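Local coordinates for inactive PncC family protein (Escherichia coli O157:H7, PDB 5KOL) that is of unknown function, a CinA-family protein that lacks nicotinamide-nucleotide (NMN) amidohydrolase activity, at residues 27-31 and 32-36; 101-105 and 106-110. All coordinates share one frame; numbering follows the deposited sequence.

Interaction 1: residues 27-31 and 32-36; sequences QRLIA and DQLRL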
loop_
_atom_site.group_PDB
_atom_site.type_symbol
_atom_site.label_atom_id
_atom_site.label_comp_id
_atom_site.label_asym_id
_atom_site.label_seq_id
_atom_site.Cartn_x
_atom_site.Cartn_y
_atom_site.Cartn_z
ATOM N N GLN A 27 11.049 17.208 -2.236
ATOM C CA GLN A 27 11.199 18.655 -2.309
ATOM C C GLN A 27 10.885 19.184 -3.699
ATOM O O GLN A 27 10.396 20.311 -3.835
ATOM C CB GLN A 27 12.607 19.007 -1.849
ATOM C CG GLN A 27 12.587 19.009 -0.344
ATOM C CD GLN A 27 13.951 18.931 0.220
ATOM O OE1 GLN A 27 14.936 18.849 -0.494
ATOM N NE2 GLN A 27 14.027 18.979 1.527
ATOM N N ARG A 28 11.093 18.366 -4.730
ATOM C CA ARG A 28 10.746 18.779 -6.086
ATOM C C ARG A 28 9.235 18.920 -6.258
ATOM O O ARG A 28 8.747 19.915 -6.825
ATOM C CB ARG A 28 11.304 17.770 -7.084
ATOM C CG ARG A 28 10.880 18.050 -8.488
ATOM C CD ARG A 28 11.288 19.456 -8.918
ATOM N NE ARG A 28 10.699 19.750 -10.216
ATOM C CZ ARG A 28 11.269 19.431 -11.369
ATOM N NH1 ARG A 28 12.459 18.830 -11.377
ATOM N NH2 ARG A 28 10.649 19.712 -12.510
ATOM N N LEU A 29 8.477 17.924 -5.797
ATOM C CA LEU A 29 7.030 17.977 -5.977
ATOM C C LEU A 29 6.395 19.033 -5.081
ATOM O O LEU A 29 5.424 19.683 -5.488
ATOM C CB LEU A 29 6.397 16.612 -5.724
ATOM C CG LEU A 29 6.892 15.432 -6.564
ATOM C CD1 LEU A 29 6.468 14.103 -5.942
ATOM C CD2 LEU A 29 6.386 15.562 -7.985
ATOM N N ILE A 30 6.921 19.214 -3.866
ATOM C CA ILE A 30 6.429 20.284 -3.002
ATOM C C ILE A 30 6.661 21.637 -3.659
ATOM O O ILE A 30 5.785 22.510 -3.656
ATOM C CB ILE A 30 7.093 20.206 -1.615
ATOM C CG1 ILE A 30 6.681 18.935 -0.886
ATOM C CG2 ILE A 30 6.730 21.426 -0.766
ATOM C CD1 ILE A 30 7.334 18.787 0.471
ATOM N N ALA A 31 7.844 21.826 -4.245
ATOM C CA ALA A 31 8.151 23.084 -4.903
ATOM C C ALA A 31 7.209 23.322 -6.075
ATOM O O ALA A 31 6.765 24.454 -6.309
ATOM C CB ALA A 31 9.608 23.086 -5.364
ATOM N N ASP A 32 6.886 22.263 -6.812
ATOM C CA ASP A 32 5.989 22.364 -7.954
ATOM C C ASP A 32 4.522 22.324 -7.555
ATOM O O ASP A 32 3.658 22.403 -8.435
ATOM C CB ASP A 32 6.276 21.237 -8.948
ATOM C CG ASP A 32 7.622 21.390 -9.632
ATOM O OD1 ASP A 32 8.269 22.447 -9.459
ATOM O OD2 ASP A 32 8.030 20.454 -10.352
ATOM N N GLN A 33 4.220 22.204 -6.263
ATOM C CA GLN A 33 2.843 22.077 -5.787
ATOM C C GLN A 33 2.092 20.976 -6.541
ATOM O O GLN A 33 0.950 21.145 -6.981
ATOM C CB GLN A 33 2.116 23.423 -5.879
ATOM C CG GLN A 33 2.405 24.310 -4.682
ATOM C CD GLN A 33 2.212 23.560 -3.364
ATOM O OE1 GLN A 33 3.180 23.242 -2.664
ATOM N NE2 GLN A 33 0.957 23.266 -3.028
ATOM N N LEU A 34 2.755 19.836 -6.698
ATOM C CA LEU A 34 2.182 18.668 -7.358
ATOM C C LEU A 34 1.899 17.574 -6.337
ATOM O O LEU A 34 2.640 17.416 -5.360
ATOM C CB LEU A 34 3.121 18.139 -8.446
ATOM C CG LEU A 34 3.418 19.047 -9.636
ATOM C CD1 LEU A 34 4.471 18.402 -10.519
ATOM C CD2 LEU A 34 2.150 19.349 -10.437
ATOM N N ARG A 35 0.819 16.821 -6.561
ATOM C CA ARG A 35 0.408 15.750 -5.665
ATOM C C ARG A 35 0.602 14.390 -6.339
ATOM O O ARG A 35 0.151 14.175 -7.467
ATOM C CB ARG A 35 -1.047 15.928 -5.214
ATOM C CG ARG A 35 -1.473 14.870 -4.213
ATOM C CD ARG A 35 -2.334 15.437 -3.071
ATOM N NE ARG A 35 -1.649 16.517 -2.366
ATOM C CZ ARG A 35 -1.187 16.439 -1.116
ATOM N NH1 ARG A 35 -1.318 15.323 -0.403
ATOM N NH2 ARG A 35 -0.580 17.485 -0.567
ATOM N N LEU A 36 1.295 13.492 -5.655
ATOM C CA LEU A 36 1.688 12.192 -6.186
ATOM C C LEU A 36 0.756 11.104 -5.667
ATOM O O LEU A 36 0.259 11.176 -4.540
ATOM C CB LEU A 36 3.136 11.868 -5.779
ATOM C CG LEU A 36 3.742 10.502 -6.110
ATOM C CD1 LEU A 36 4.079 10.433 -7.618
ATOM C CD2 LEU A 36 5.004 10.270 -5.237
#
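R28 and D32, one helical turn apart, meet in a salt bridge in which R28 NE reaches D32 OD2 at 2.8 Å. The carboxylate oxygen lies at the edge of the guanidinium, near its plane, while NE comes onto the carboxylate from above; the two planes stand 80° apart. R28 sets out with CG anti to the backbone N (chi1 174°), then bends at chi2, which brings NE back alongside the end of the helix. Its NH2 is held elsewhere, by the carbonyl of L172, so the guanidinium links the end of helix 18-31 to the C-terminal residues.

On another side of the same turn, L29 carries the apolar contact. Its CD1 methyl lies 4.0 Å from L36 CB, and its CD2 packs at 4.2 Å against L34 CB, L29 and L34 crossing at about a right angle. F60 and L172 also touch L29.

Behind these side chains, the backbone fixes the turn. D32 N still makes the helical bond to R28 O (3.0 Å), whereas L34 N reaches back to L29 O at 2.9 Å in a nearly straight bond (174°). Q33 N donates a second bond, 3.1 Å, to I30 O, coming from above the carbonyl plane. With Q33 at positive phi, these two bonds back into the last turn make a Schellman motif, ending helix 18-31 and turning the chain into strand 36-40.

Interaction 2: residues 101-105 and 106-110; sequences GAIER and ADADV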
loop_
_atom_site.group_PDB
_atom_site.type_symbol
_atom_site.label_atom_id
_atom_site.label_comp_id
_atom_site.label_asym_id
_atom_site.label_seq_id
_atom_site.Cartn_x
_atom_site.Cartn_y
_atom_site.Cartn_z
ATOM N N GLY A 101 -5.430 5.122 -13.768
ATOM C CA GLY A 101 -6.440 4.803 -12.771
ATOM C C GLY A 101 -6.146 5.422 -11.416
ATOM O O GLY A 101 -7.055 5.914 -10.742
ATOM N N ALA A 102 -4.875 5.407 -10.992
ATOM C CA ALA A 102 -4.546 6.012 -9.704
ATOM C C ALA A 102 -4.790 7.515 -9.731
ATOM O O ALA A 102 -5.296 8.088 -8.754
ATOM C CB ALA A 102 -3.090 5.708 -9.322
ATOM N N ILE A 103 -4.428 8.167 -10.835
ATOM C CA ILE A 103 -4.699 9.594 -10.997
ATOM C C ILE A 103 -6.180 9.860 -10.777
ATOM O O ILE A 103 -6.563 10.739 -9.995
ATOM C CB ILE A 103 -4.216 10.073 -12.380
ATOM C CG1 ILE A 103 -2.677 10.022 -12.468
ATOM C CG2 ILE A 103 -4.723 11.489 -12.711
ATOM C CD1 ILE A 103 -1.957 11.196 -11.811
ATOM N N GLU A 104 -7.035 9.030 -11.386
ATOM C CA GLU A 104 -8.481 9.240 -11.305
ATOM C C GLU A 104 -8.997 9.052 -9.881
ATOM O O GLU A 104 -9.743 9.891 -9.358
ATOM C CB GLU A 104 -9.216 8.280 -12.245
ATOM C CG GLU A 104 -8.863 8.389 -13.724
ATOM C CD GLU A 104 -9.397 7.215 -14.551
ATOM O OE1 GLU A 104 -9.011 7.098 -15.732
ATOM O OE2 GLU A 104 -10.210 6.415 -14.030
ATOM N N ARG A 105 -8.637 7.931 -9.256
ATOM C CA ARG A 105 -9.144 7.617 -7.922
ATOM C C ARG A 105 -8.672 8.632 -6.885
ATOM O O ARG A 105 -9.420 8.983 -5.969
ATOM C CB ARG A 105 -8.701 6.209 -7.521
ATOM C CG ARG A 105 -9.539 5.082 -8.089
ATOM C CD ARG A 105 -10.682 4.739 -7.153
ATOM N NE ARG A 105 -11.293 3.451 -7.468
ATOM C CZ ARG A 105 -12.271 2.900 -6.757
ATOM N NH1 ARG A 105 -12.740 3.525 -5.687
ATOM N NH2 ARG A 105 -12.779 1.726 -7.113
ATOM N N ALA A 106 -7.430 9.104 -7.005
ATOM C CA ALA A 106 -6.843 9.948 -5.976
ATOM C C ALA A 106 -7.034 11.437 -6.224
ATOM O O ALA A 106 -6.815 12.229 -5.300
ATOM C CB ALA A 106 -5.345 9.633 -5.836
ATOM N N ASP A 107 -7.471 11.837 -7.418
ATOM C CA ASP A 107 -7.463 13.243 -7.822
ATOM C C ASP A 107 -6.070 13.848 -7.611
ATOM O O ASP A 107 -5.896 14.876 -6.955
ATOM C CB ASP A 107 -8.538 14.033 -7.068
ATOM C CG ASP A 107 -8.786 15.399 -7.668
ATOM O OD1 ASP A 107 -8.674 15.532 -8.905
ATOM O OD2 ASP A 107 -9.095 16.339 -6.902
ATOM N N ALA A 108 -5.064 13.175 -8.163
ATOM C CA ALA A 108 -3.663 13.563 -8.033
ATOM C C ALA A 108 -3.139 14.101 -9.360
ATOM O O ALA A 108 -3.821 14.049 -10.388
ATOM C CB ALA A 108 -2.811 12.376 -7.571
ATOM N N ASP A 109 -1.905 14.624 -9.331
ATOM C CA ASP A 109 -1.283 15.239 -10.505
ATOM C C ASP A 109 -0.204 14.389 -11.146
ATOM O O ASP A 109 0.019 14.516 -12.352
ATOM C CB ASP A 109 -0.661 16.604 -10.158
ATOM C CG ASP A 109 -1.577 17.483 -9.330
ATOM O OD1 ASP A 109 -2.595 17.950 -9.890
ATOM O OD2 ASP A 109 -1.270 17.729 -8.138
ATOM N N VAL A 110 0.476 13.552 -10.362
ATOM C CA VAL A 110 1.568 12.700 -10.820
ATOM C C VAL A 110 1.339 11.294 -10.278
ATOM O O VAL A 110 0.852 11.129 -9.155
ATOM C CB VAL A 110 2.934 13.248 -10.348
ATOM C CG1 VAL A 110 4.086 12.342 -10.803
ATOM C CG2 VAL A 110 3.122 14.674 -10.833
#
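Apolar contact here centres on I103, whose side chain lies along the departing chain. Its CD1 touches backbone more than side chains: it sits 3.6 Å from V110 C, and the nearest methyl, A108 CB, is 4.5 Å from it. The CG2 branch, anti to the backbone N, meets A108 O at 3.6 Å. One isoleucine thus follows the chain from the helix end to the start of the strand.

Between the two segments the hydrogen bonds are all backbone to backbone. A106 N closes the last regular turn on A102 O at 2.9 Å, and A106 CB lies 3.3 Å from that same oxygen. Beyond it D107 takes positive phi and swings the chain out of the helix; A108 N then turns back to I103 O in a weak bond of 3.4 Å.

The polar end of R105 finds its partners outside the segments. In the conformer described here, R105 gives NE to the carbonyl of I76 and NH2 to that of K75. R105 also packs on R105 of the second subunit, placing this helix end at the dimer interface.

Across the fold, A102 and A106 rest on T37 of strand 36-40, and on F65 and A63 of strand 61-67 respectively, so helix 92-106 lies over these neighbouring parallel strands before the chain enters strand 110-116.

Interactions 1 and 2 are two helix ends in series, each closed off near its end by a residue of positive phi, Q33 or D107, with a short lead into a strand of the central sheet. Their centres are 14 Å apart, yet the two leads touch. R35 N probably bonds to D109 OD2 at 2.8 Å, and R35 O accepts a probable bond from V110 N at 3.0 Å, so the backbone N and O of R35 both find partners in 106-110, one a side-chain carboxylate, the other a backbone N-H. L36 CD1 also packs on V110 O, 3.6 Å away. The two exits are thereby joined where strands 36-40 and 110-116 begin their parallel run side by side in the sheet.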